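Local coordinates for protein sulfur oxygenase/reductase (Halothiobacillus neapolitanus, PDB 6QPA) that probably oxidises and disproportionates elemental sulfur as a sulfur oxygenase/reductase that binds iron, assembled from 24 copies of its chain, at residues 275-278 against 279-283. Numbering follows the deposited sequence.
Sequences DYEL and RQIHN
The capped first turns of helix 276-287 pair Asp275 with Arg279 and Tyr276 with Gln280 at the periphery of a chain of the dimeric alpha-beta barrel clan, where other subunits pack against it, away from the iron site. Asp275 is the N-cap: its OD1 takes the N-H of Leu278 at 2.9 Å, nearly straight (170°). Its carbonyl O receives Arg279 N, also at 2.9 Å, and starts the i to i+4 series. At the next residue, Tyr276 O is gripped twice by the same partner. Gln280 N arrives at 3.1 Å from one face of the carbonyl plane, and Gln280 NE2 reaches that oxygen from the opposite face at 3.3 Å. A bend in the glutamine at chi2 (-43°) folds the amide back over the tyrosine. NE2 then lies over one ring face near its rim, 3.3 Å from Tyr276 CE1, with amide and ring planes 25° apart. Gln280 CG adds a CH-pi contact, 4.2 Å from the ring centroid. A serine in place of Tyr276 would probably strip the Gln280 amide of the surface it lies against and leave it freer to turn, held by a longish bond to the backbone oxygen.

Ile281 packs on helix 172-189, where Trp185 NE1 is hydrogen-bonded to Glu277 OE1; Arg279 NH1 is hydrogen-bonded to Met273 O and to Ile34 O of a second subunit, tying this helix start into the assembly. Further along, His282 N bonds Leu278 O at 2.8 Å, and His282 CB lies 3.4 Å from that oxygen.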
ATOM      1  N   ASP A 275     -37.874  35.313 -30.886  1.00 29.48           N
ATOM      2  CA  ASP A 275     -39.256  35.496 -31.336  1.00 38.04           C
ATOM      3  C   ASP A 275     -39.313  36.781 -32.154  1.00 35.46           C
ATOM      4  O   ASP A 275     -38.899  37.838 -31.674  1.00 34.86           O
ATOM      5  CB  ASP A 275     -40.243  35.552 -30.169  1.00 33.83           C
ATOM      6  CG  ASP A 275     -41.687  35.754 -30.630  1.00 42.16           C
ATOM      7  OD1 ASP A 275     -42.069  36.886 -31.028  1.00 38.73           O
ATOM      8  OD2 ASP A 275     -42.450  34.767 -30.598  1.00 45.24           O
ATOM      9  N   TYR A 276     -39.769  36.676 -33.403  1.00 38.65           N
ATOM     10  CA  TYR A 276     -39.721  37.823 -34.304  1.00 41.68           C
ATOM     11  C   TYR A 276     -40.506  39.010 -33.741  1.00 41.07           C
ATOM     12  O   TYR A 276     -40.040  40.156 -33.762  1.00 45.14           O
ATOM     13  CB  TYR A 276     -40.258  37.429 -35.690  1.00 36.16           C
ATOM     14  CG  TYR A 276     -40.302  38.617 -36.623  1.00 39.25           C
ATOM     15  CD1 TYR A 276     -39.170  38.988 -37.350  1.00 41.86           C
ATOM     16  CD2 TYR A 276     -41.454  39.385 -36.755  1.00 35.00           C
ATOM     17  CE1 TYR A 276     -39.180  40.089 -38.183  1.00 47.05           C
ATOM     18  CE2 TYR A 276     -41.474  40.508 -37.595  1.00 38.71           C
ATOM     19  CZ  TYR A 276     -40.329  40.851 -38.296  1.00 46.54           C
ATOM     20  OH  TYR A 276     -40.318  41.937 -39.134  1.00 58.25           O
ATOM     21  N   GLU A 277     -41.709  38.751 -33.248  1.00 38.44           N
ATOM     22  CA  GLU A 277     -42.575  39.835 -32.805  1.00 40.88           C
ATOM     23  C   GLU A 277     -42.004  40.530 -31.569  1.00 38.16           C
ATOM     24  O   GLU A 277     -41.920  41.760 -31.523  1.00 34.63           O
ATOM     25  CB  GLU A 277     -43.974  39.279 -32.551  1.00 43.04           C
ATOM     26  CG  GLU A 277     -45.000  40.270 -32.051  1.00 51.13           C
ATOM     27  CD  GLU A 277     -46.362  39.612 -31.870  1.00 55.87           C
ATOM     28  OE1 GLU A 277     -46.606  38.973 -30.818  1.00 51.30           O
ATOM     29  OE2 GLU A 277     -47.183  39.707 -32.805  1.00 56.31           O
ATOM     30  N   LEU A 278     -41.597  39.756 -30.555  1.00 28.71           N
ATOM     31  CA  LEU A 278     -41.001  40.357 -29.366  1.00 31.06           C
ATOM     32  C   LEU A 278     -39.703  41.071 -29.701  1.00 33.13           C
ATOM     33  O   LEU A 278     -39.381  42.110 -29.108  1.00 31.81           O
ATOM     34  CB  LEU A 278     -40.757  39.297 -28.301  1.00 30.63           C
ATOM     35  CG  LEU A 278     -40.181  39.866 -26.995  1.00 33.35           C
ATOM     36  CD1 LEU A 278     -41.134  40.879 -26.371  1.00 31.77           C
ATOM     37  CD2 LEU A 278     -39.874  38.734 -26.003  1.00 36.01           C
ATOM     38  N   ARG A 279     -38.942  40.517 -30.648  1.00 31.83           N
ATOM     39  CA  ARG A 279     -37.698  41.144 -31.074  1.00 34.96           C
ATOM     40  C   ARG A 279     -37.921  42.564 -31.606  1.00 37.66           C
ATOM     41  O   ARG A 279     -37.154  43.474 -31.274  1.00 33.75           O
ATOM     42  CB  ARG A 279     -37.030  40.254 -32.111  1.00 33.50           C
ATOM     43  CG  ARG A 279     -35.766  40.779 -32.739  1.00 32.33           C
ATOM     44  CD  ARG A 279     -35.080  39.606 -33.369  1.00 38.78           C
ATOM     45  NE  ARG A 279     -34.130  39.946 -34.411  1.00 39.94           N
ATOM     46  CZ  ARG A 279     -33.191  39.110 -34.845  1.00 39.06           C
ATOM     47  NH1 ARG A 279     -33.070  37.909 -34.294  1.00 31.06           N
ATOM     48  NH2 ARG A 279     -32.372  39.472 -35.818  1.00 39.96           N
ATOM     49  N   GLN A 280     -38.978  42.781 -32.406  1.00 34.22           N
ATOM     50  CA  GLN A 280     -39.261  44.130 -32.903  1.00 37.51           C
ATOM     51  C   GLN A 280     -39.626  45.070 -31.760  1.00 37.37           C
ATOM     52  O   GLN A 280     -39.140  46.203 -31.699  1.00 39.84           O
ATOM     53  CB  GLN A 280     -40.408  44.108 -33.920  1.00 34.76           C
ATOM     54  CG  GLN A 280     -40.242  43.144 -35.082  1.00 37.78           C
ATOM     55  CD  GLN A 280     -38.856  43.169 -35.653  1.00 43.90           C
ATOM     56  OE1 GLN A 280     -38.369  44.217 -36.048  1.00 47.26           O
ATOM     57  NE2 GLN A 280     -38.207  42.007 -35.708  1.00 46.29           N
ATOM     58  N   ILE A 281     -40.479  44.603 -30.846  1.00 35.76           N
ATOM     59  CA  ILE A 281     -40.881  45.398 -29.689  1.00 37.81           C
ATOM     60  C   ILE A 281     -39.662  45.783 -28.861  1.00 35.26           C
ATOM     61  O   ILE A 281     -39.467  46.956 -28.523  1.00 38.48           O
ATOM     62  CB  ILE A 281     -41.899  44.612 -28.844  1.00 32.51           C
ATOM     63  CG1 ILE A 281     -43.209  44.413 -29.623  1.00 35.95           C
ATOM     64  CG2 ILE A 281     -42.086  45.253 -27.457  1.00 28.55           C
ATOM     65  CD1 ILE A 281     -44.140  43.385 -29.006  1.00 38.96           C
ATOM     66  N   HIS A 282     -38.800  44.808 -28.561  1.00 30.00           N
ATOM     67  CA  HIS A 282     -37.657  45.074 -27.687  1.00 33.46           C
ATOM     68  C   HIS A 282     -36.596  45.892 -28.414  1.00 30.70           C
ATOM     69  O   HIS A 282     -36.032  46.828 -27.838  1.00 30.00           O
ATOM     70  CB  HIS A 282     -37.069  43.750 -27.159  1.00 32.12           C
ATOM     71  CG  HIS A 282     -35.980  43.916 -26.125  1.00 26.14           C
ATOM     72  ND1 HIS A 282     -34.663  43.578 -26.365  1.00 30.92           N
ATOM     73  CD2 HIS A 282     -36.024  44.345 -24.841  1.00 26.98           C
ATOM     74  CE1 HIS A 282     -33.939  43.798 -25.279  1.00 28.72           C
ATOM     75  NE2 HIS A 282     -34.740  44.276 -24.340  1.00 32.70           N
ATOM     76  N   ASN A 283     -36.322  45.563 -29.685  1.00 29.01           N
ATOM     77  CA  ASN A 283     -35.352  46.344 -30.446  1.00 33.01           C
ATOM     78  C   ASN A 283     -35.762  47.808 -30.503  1.00 36.83           C
ATOM     79  O   ASN A 283     -34.963  48.696 -30.194  1.00 32.34           O
ATOM     80  CB  ASN A 283     -35.195  45.787 -31.873  1.00 30.39           C
ATOM     81  CG  ASN A 283     -34.304  44.554 -31.915  1.00 34.32           C
ATOM     82  OD1 ASN A 283     -33.855  44.077 -30.878  1.00 31.45           O
ATOM     83  ND2 ASN A 283     -34.043  44.041 -33.109  1.00 31.16           N
TER